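Local coordinates for protein flavin adenine dinucleotide synthase (Saccharomyces cerevisiae, PDB 2WSI) that catalyses the transfer of an adenylyl group from ATP to flavin mononucleotide, forming the coenzyme flavin adenine dinucleotide and releasing diphosphate, at residues I26-Y40 and P193-F205. Numbering follows the deposited sequence.
Sequences IIASTQEAIRLTRKY and PLLHWDLTNIWSF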
loop_
_atom_site.group_PDB
_atom_site.type_symbol
_atom_site.label_atom_id
_atom_site.label_comp_id
_atom_site.label_asym_id
_atom_site.label_seq_id
_atom_site.Cartn_x
_atom_site.Cartn_y
_atom_site.Cartn_z
ATOM N N ILE A 26 -9.847 -17.059 -3.102
ATOM C CA ILE A 26 -9.178 -15.765 -3.055
ATOM C C ILE A 26 -9.633 -15.010 -1.817
ATOM O O ILE A 26 -8.798 -14.514 -1.053
ATOM C CB ILE A 26 -9.434 -14.943 -4.321
ATOM C CG1 ILE A 26 -8.631 -15.501 -5.493
ATOM C CG2 ILE A 26 -9.021 -13.468 -4.126
ATOM C CD1 ILE A 26 -9.147 -14.965 -6.797
ATOM N N ILE A 27 -10.943 -14.951 -1.595
ATOM C CA ILE A 27 -11.459 -14.215 -0.451
ATOM C C ILE A 27 -10.972 -14.836 0.835
ATOM O O ILE A 27 -10.535 -14.117 1.737
ATOM C CB ILE A 27 -13.004 -14.117 -0.411
ATOM C CG1 ILE A 27 -13.539 -13.363 -1.636
ATOM C CG2 ILE A 27 -13.459 -13.375 0.857
ATOM C CD1 ILE A 27 -12.728 -12.160 -1.996
ATOM N N ALA A 28 -11.036 -16.161 0.940
ATOM C CA ALA A 28 -10.632 -16.825 2.191
ATOM C C ALA A 28 -9.134 -16.642 2.447
ATOM O O ALA A 28 -8.706 -16.445 3.574
ATOM C CB ALA A 28 -10.991 -18.323 2.155
ATOM N N SER A 29 -8.341 -16.745 1.388
ATOM C CA SER A 29 -6.911 -16.507 1.489
ATOM C C SER A 29 -6.618 -15.077 1.988
ATOM O O SER A 29 -5.716 -14.853 2.785
ATOM C CB SER A 29 -6.287 -16.669 0.117
ATOM O OG SER A 29 -4.961 -16.238 0.141
ATOM N N THR A 30 -7.375 -14.124 1.478
ATOM C CA THR A 30 -7.150 -12.709 1.807
ATOM C C THR A 30 -7.620 -12.407 3.233
ATOM O O THR A 30 -7.025 -11.599 3.937
ATOM C CB THR A 30 -7.848 -11.815 0.789
ATOM O OG1 THR A 30 -7.375 -12.136 -0.535
ATOM C CG2 THR A 30 -7.567 -10.292 1.100
ATOM N N GLN A 31 -8.658 -13.097 3.683
ATOM C CA GLN A 31 -9.100 -12.959 5.067
ATOM C C GLN A 31 -8.023 -13.453 5.999
ATOM O O GLN A 31 -7.739 -12.812 7.008
ATOM C CB GLN A 31 -10.414 -13.706 5.299
ATOM C CG GLN A 31 -11.598 -13.007 4.622
ATOM C CD GLN A 31 -12.861 -13.861 4.628
ATOM O OE1 GLN A 31 -12.788 -15.091 4.656
ATOM N NE2 GLN A 31 -14.016 -13.212 4.590
ATOM N N GLU A 32 -7.388 -14.567 5.647
ATOM C CA GLU A 32 -6.269 -15.049 6.439
ATOM C C GLU A 32 -5.064 -14.093 6.422
ATOM O O GLU A 32 -4.399 -13.917 7.450
ATOM C CB GLU A 32 -5.779 -16.405 5.951
ATOM C CG GLU A 32 -4.539 -16.869 6.706
ATOM C CD GLU A 32 -4.011 -18.212 6.216
ATOM O OE1 GLU A 32 -3.424 -18.250 5.108
ATOM O OE2 GLU A 32 -4.170 -19.227 6.943
ATOM N N ALA A 33 -4.731 -13.540 5.257
ATOM C CA ALA A 33 -3.597 -12.610 5.188
ATOM C C ALA A 33 -3.868 -11.362 6.057
ATOM O O ALA A 33 -2.945 -10.790 6.676
ATOM C CB ALA A 33 -3.335 -12.216 3.751
ATOM N N ILE A 34 -5.121 -10.928 6.065
ATOM C CA ILE A 34 -5.537 -9.798 6.898
ATOM C C ILE A 34 -5.337 -10.133 8.375
ATOM O O ILE A 34 -4.745 -9.360 9.142
ATOM C CB ILE A 34 -7.006 -9.427 6.644
ATOM C CG1 ILE A 34 -7.145 -8.718 5.283
ATOM C CG2 ILE A 34 -7.547 -8.478 7.718
ATOM C CD1 ILE A 34 -8.580 -8.583 4.834
ATOM N N ARG A 35 -5.813 -11.297 8.790
ATOM C CA ARG A 35 -5.681 -11.662 10.201
ATOM C C ARG A 35 -4.254 -11.745 10.675
ATOM O O ARG A 35 -3.936 -11.316 11.784
ATOM C CB ARG A 35 -6.409 -12.964 10.489
ATOM C CG ARG A 35 -7.892 -12.709 10.676
ATOM C CD ARG A 35 -8.588 -13.952 11.183
ATOM N NE ARG A 35 -8.910 -14.787 10.044
ATOM C CZ ARG A 35 -10.108 -14.808 9.482
ATOM N NH1 ARG A 35 -11.085 -14.081 9.999
ATOM N NH2 ARG A 35 -10.336 -15.583 8.435
ATOM N N LEU A 36 -3.371 -12.269 9.840
ATOM C CA LEU A 36 -1.975 -12.347 10.234
ATOM C C LEU A 36 -1.313 -10.959 10.309
ATOM O O LEU A 36 -0.586 -10.666 11.241
ATOM C CB LEU A 36 -1.211 -13.195 9.239
ATOM C CG LEU A 36 0.272 -13.339 9.545
ATOM C CD1 LEU A 36 0.513 -13.965 10.939
ATOM C CD2 LEU A 36 0.872 -14.193 8.433
ATOM N N THR A 37 -1.499 -10.143 9.280
ATOM C CA THR A 37 -0.963 -8.776 9.313
ATOM C C THR A 37 -1.445 -8.023 10.565
ATOM O O THR A 37 -0.655 -7.354 11.251
ATOM C CB THR A 37 -1.353 -8.012 8.046
ATOM O OG1 THR A 37 -0.726 -8.617 6.904
ATOM C CG2 THR A 37 -0.913 -6.554 8.136
ATOM N N ARG A 38 -2.731 -8.125 10.863
ATOM C CA ARG A 38 -3.276 -7.445 12.045
ATOM C C ARG A 38 -2.667 -8.020 13.335
ATOM O O ARG A 38 -2.360 -7.273 14.272
ATOM C CB ARG A 38 -4.814 -7.467 12.059
ATOM C CG ARG A 38 -5.411 -6.694 10.836
ATOM C CD ARG A 38 -6.804 -6.061 11.035
ATOM N NE ARG A 38 -6.906 -5.278 12.265
ATOM C CZ ARG A 38 -7.981 -4.608 12.641
ATOM N NH1 ARG A 38 -9.059 -4.604 11.871
ATOM N NH2 ARG A 38 -8.000 -3.962 13.797
ATOM N N LYS A 39 -2.434 -9.324 13.373
ATOM C CA LYS A 39 -1.795 -9.915 14.548
ATOM C C LYS A 39 -0.374 -9.374 14.740
ATOM O O LYS A 39 -0.003 -9.038 15.846
ATOM C CB LYS A 39 -1.777 -11.451 14.473
ATOM C CG LYS A 39 -3.127 -12.130 14.777
ATOM C CD LYS A 39 -3.724 -11.787 16.174
ATOM C CE LYS A 39 -3.040 -12.540 17.318
ATOM N NZ LYS A 39 -3.647 -12.262 18.674
ATOM N N TYR A 40 0.421 -9.295 13.673
ATOM C CA TYR A 40 1.745 -8.679 13.788
ATOM C C TYR A 40 1.664 -7.268 14.404
ATOM O O TYR A 40 2.411 -6.927 15.303
ATOM C CB TYR A 40 2.405 -8.526 12.430
ATOM C CG TYR A 40 2.810 -9.806 11.711
ATOM C CD1 TYR A 40 3.378 -10.873 12.402
ATOM C CD2 TYR A 40 2.686 -9.909 10.321
ATOM C CE1 TYR A 40 3.772 -12.037 11.753
ATOM C CE2 TYR A 40 3.110 -11.077 9.639
ATOM C CZ TYR A 40 3.647 -12.126 10.377
ATOM O OH TYR A 40 4.055 -13.273 9.747
ATOM N N PRO A 193 4.881 -6.135 7.858
ATOM C CA PRO A 193 3.774 -7.044 8.166
ATOM C C PRO A 193 2.957 -7.480 6.947
ATOM O O PRO A 193 2.019 -8.247 7.137
ATOM C CB PRO A 193 2.881 -6.222 9.111
ATOM C CG PRO A 193 3.400 -4.767 9.028
ATOM C CD PRO A 193 4.524 -4.720 8.052
ATOM N N LEU A 194 3.293 -7.003 5.749
ATOM C CA LEU A 194 2.611 -7.415 4.519
ATOM C C LEU A 194 3.345 -8.550 3.804
ATOM O O LEU A 194 3.001 -8.922 2.680
ATOM C CB LEU A 194 2.490 -6.209 3.556
ATOM C CG LEU A 194 1.224 -6.215 2.695
ATOM C CD1 LEU A 194 0.006 -6.000 3.545
ATOM C CD2 LEU A 194 1.270 -5.152 1.578
ATOM N N LEU A 195 4.383 -9.090 4.428
ATOM C CA LEU A 195 5.292 -9.962 3.701
ATOM C C LEU A 195 4.642 -11.202 3.073
ATOM O O LEU A 195 5.125 -11.685 2.062
ATOM C CB LEU A 195 6.428 -10.445 4.603
ATOM C CG LEU A 195 7.574 -9.459 4.797
ATOM C CD1 LEU A 195 8.589 -10.070 5.765
ATOM C CD2 LEU A 195 8.229 -9.088 3.436
ATOM N N HIS A 196 3.575 -11.719 3.665
ATOM C CA HIS A 196 2.959 -12.955 3.140
ATOM C C HIS A 196 1.785 -12.700 2.188
ATOM O O HIS A 196 1.104 -13.636 1.760
ATOM C CB HIS A 196 2.516 -13.844 4.305
ATOM C CG HIS A 196 3.609 -14.111 5.289
ATOM N ND1 HIS A 196 4.806 -14.688 4.924
ATOM C CD2 HIS A 196 3.719 -13.812 6.607
ATOM C CE1 HIS A 196 5.598 -14.765 5.981
ATOM N NE2 HIS A 196 4.953 -14.258 7.017
ATOM N N TRP A 197 1.550 -11.440 1.825
ATOM C CA TRP A 197 0.490 -11.141 0.868
ATOM C C TRP A 197 0.888 -11.498 -0.561
ATOM O O TRP A 197 1.992 -11.172 -1.025
ATOM C CB TRP A 197 0.131 -9.633 0.952
ATOM C CG TRP A 197 -0.760 -9.371 2.091
ATOM C CD1 TRP A 197 -0.472 -9.534 3.423
ATOM C CD2 TRP A 197 -2.092 -8.858 2.028
ATOM N NE1 TRP A 197 -1.561 -9.158 4.190
ATOM C CE2 TRP A 197 -2.560 -8.736 3.352
ATOM C CE3 TRP A 197 -2.933 -8.464 0.970
ATOM C CZ2 TRP A 197 -3.828 -8.286 3.644
ATOM C CZ3 TRP A 197 -4.175 -8.009 1.261
ATOM C CH2 TRP A 197 -4.619 -7.907 2.593
ATOM N N ASP A 198 -0.004 -12.135 -1.297
ATOM C CA ASP A 198 0.268 -12.304 -2.717
ATOM C C ASP A 198 -0.564 -11.352 -3.552
ATOM O O ASP A 198 -1.396 -10.581 -3.030
ATOM C CB ASP A 198 0.108 -13.767 -3.175
ATOM C CG ASP A 198 -1.317 -14.270 -3.092
ATOM O OD1 ASP A 198 -2.287 -13.479 -3.241
ATOM O OD2 ASP A 198 -1.466 -15.497 -2.878
ATOM N N LEU A 199 -0.307 -11.368 -4.856
ATOM C CA LEU A 199 -0.864 -10.351 -5.744
ATOM C C LEU A 199 -2.393 -10.421 -5.752
ATOM O O LEU A 199 -3.080 -9.402 -5.767
ATOM C CB LEU A 199 -0.287 -10.522 -7.146
ATOM C CG LEU A 199 -0.764 -9.518 -8.191
ATOM C CD1 LEU A 199 -0.573 -8.070 -7.687
ATOM C CD2 LEU A 199 0.004 -9.765 -9.518
ATOM N N THR A 200 -2.943 -11.625 -5.712
ATOM C CA THR A 200 -4.401 -11.740 -5.711
ATOM C C THR A 200 -5.010 -11.157 -4.425
ATOM O O THR A 200 -6.106 -10.595 -4.463
ATOM C CB THR A 200 -4.879 -13.226 -5.882
ATOM O OG1 THR A 200 -4.376 -14.016 -4.809
ATOM C CG2 THR A 200 -4.354 -13.805 -7.180
ATOM N N ASN A 201 -4.327 -11.326 -3.295
ATOM C CA ASN A 201 -4.826 -10.774 -2.039
ATOM C C ASN A 201 -4.830 -9.246 -2.136
ATOM O O ASN A 201 -5.768 -8.599 -1.690
ATOM C CB ASN A 201 -3.944 -11.145 -0.866
ATOM C CG ASN A 201 -3.850 -12.653 -0.618
ATOM O OD1 ASN A 201 -4.831 -13.416 -0.624
ATOM N ND2 ASN A 201 -2.651 -13.072 -0.358
ATOM N N ILE A 202 -3.787 -8.690 -2.746
ATOM C CA ILE A 202 -3.650 -7.237 -2.810
ATOM C C ILE A 202 -4.838 -6.657 -3.606
ATOM O O ILE A 202 -5.562 -5.788 -3.117
ATOM C CB ILE A 202 -2.299 -6.840 -3.435
ATOM C CG1 ILE A 202 -1.144 -7.174 -2.460
ATOM C CG2 ILE A 202 -2.311 -5.335 -3.794
ATOM C CD1 ILE A 202 -1.174 -6.294 -1.148
ATOM N N TRP A 203 -5.079 -7.172 -4.811
ATOM C CA TRP A 203 -6.156 -6.621 -5.625
ATOM C C TRP A 203 -7.533 -6.885 -5.005
ATOM O O TRP A 203 -8.418 -6.031 -5.054
ATOM C CB TRP A 203 -6.172 -7.211 -7.035
ATOM C CG TRP A 203 -5.016 -6.885 -7.941
ATOM C CD1 TRP A 203 -4.285 -7.778 -8.663
ATOM C CD2 TRP A 203 -4.495 -5.582 -8.272
ATOM N NE1 TRP A 203 -3.330 -7.115 -9.414
ATOM C CE2 TRP A 203 -3.441 -5.774 -9.194
ATOM C CE3 TRP A 203 -4.818 -4.283 -7.890
ATOM C CZ2 TRP A 203 -2.704 -4.709 -9.725
ATOM C CZ3 TRP A 203 -4.065 -3.215 -8.426
ATOM C CH2 TRP A 203 -3.024 -3.447 -9.311
ATOM N N SER A 204 -7.731 -8.080 -4.462
ATOM C CA SER A 204 -9.036 -8.407 -3.910
ATOM C C SER A 204 -9.380 -7.425 -2.796
ATOM O O SER A 204 -10.490 -6.908 -2.755
ATOM C CB SER A 204 -9.091 -9.822 -3.348
ATOM O OG SER A 204 -10.323 -10.003 -2.686
ATOM N N PHE A 205 -8.434 -7.184 -1.887
ATOM C CA PHE A 205 -8.698 -6.255 -0.785
ATOM C C PHE A 205 -8.807 -4.803 -1.272
ATOM O O PHE A 205 -9.717 -4.067 -0.888
ATOM C CB PHE A 205 -7.622 -6.386 0.301
ATOM C CG PHE A 205 -7.899 -5.537 1.510
ATOM C CD1 PHE A 205 -8.886 -5.895 2.411
ATOM C CD2 PHE A 205 -7.209 -4.343 1.715
ATOM C CE1 PHE A 205 -9.164 -5.119 3.525
ATOM C CE2 PHE A 205 -7.474 -3.556 2.825
ATOM C CZ PHE A 205 -8.456 -3.951 3.742
HETATM O O HOH W 1 -1.726 -15.219 0.772
HETATM O O HOH W 2 -3.060 -17.324 -1.855
HETATM O O HOH W 3 -4.785 -16.292 -3.305
#
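Trp197 meets Thr37 and Ala33 with two different parts of one indole, its N-H and its face. NE1 of Trp197 donates to OG1 of Thr37 over 2.9 Å, the hydroxyl oxygen lying 19° out of the ring plane, and makes a weak second bond to the carbonyl of Ala33. The methyl of Ala33 sits over the face of the five-membered ring in a CH-pi contact, CB being 3.7 Å from the centroid, while CD1 of Leu194 lies against the opposite face, toward its rim, so that the indole is held between the two. With OG1 beside its backbone N (chi1 -65°), Thr37 also brings that oxygen to 2.8 Å from the carbonyl O of Pro193.

In this enzyme of the PAPS reductase family, whose core is a mostly parallel sheet flanked by helices, helix 25-45 packs over the turn leading from strand 189-191, which carries the FAD-binding Arg190, into helix 199-209; the two helix segments cross almost perpendicularly, at -91°. Were Trp197 an alanine, Thr37 OG1 would probably lose its indole donor and a gap would open beside the Ala33 methyl and Ile34, whose CG1 lies 3.7 Å from Trp197 CZ2.

At the crossing itself, the side chain of Asn201 enters as a knob among Ile26, Ser29, Thr30 and Ala33. Just before helix 199-209, Asp198 is the N-cap, its OD1 accepting from Asn201 N and from the hydroxyl of Thr200. Ile34 CD1 comes within 3.6 Å of Phe205 CD1. Beyond the indole, Tyr40 OH lies at the edge of the His196 imidazole and accepts a weak bond from NE2 at 3.0 Å, the two side chains crossing at about a right angle.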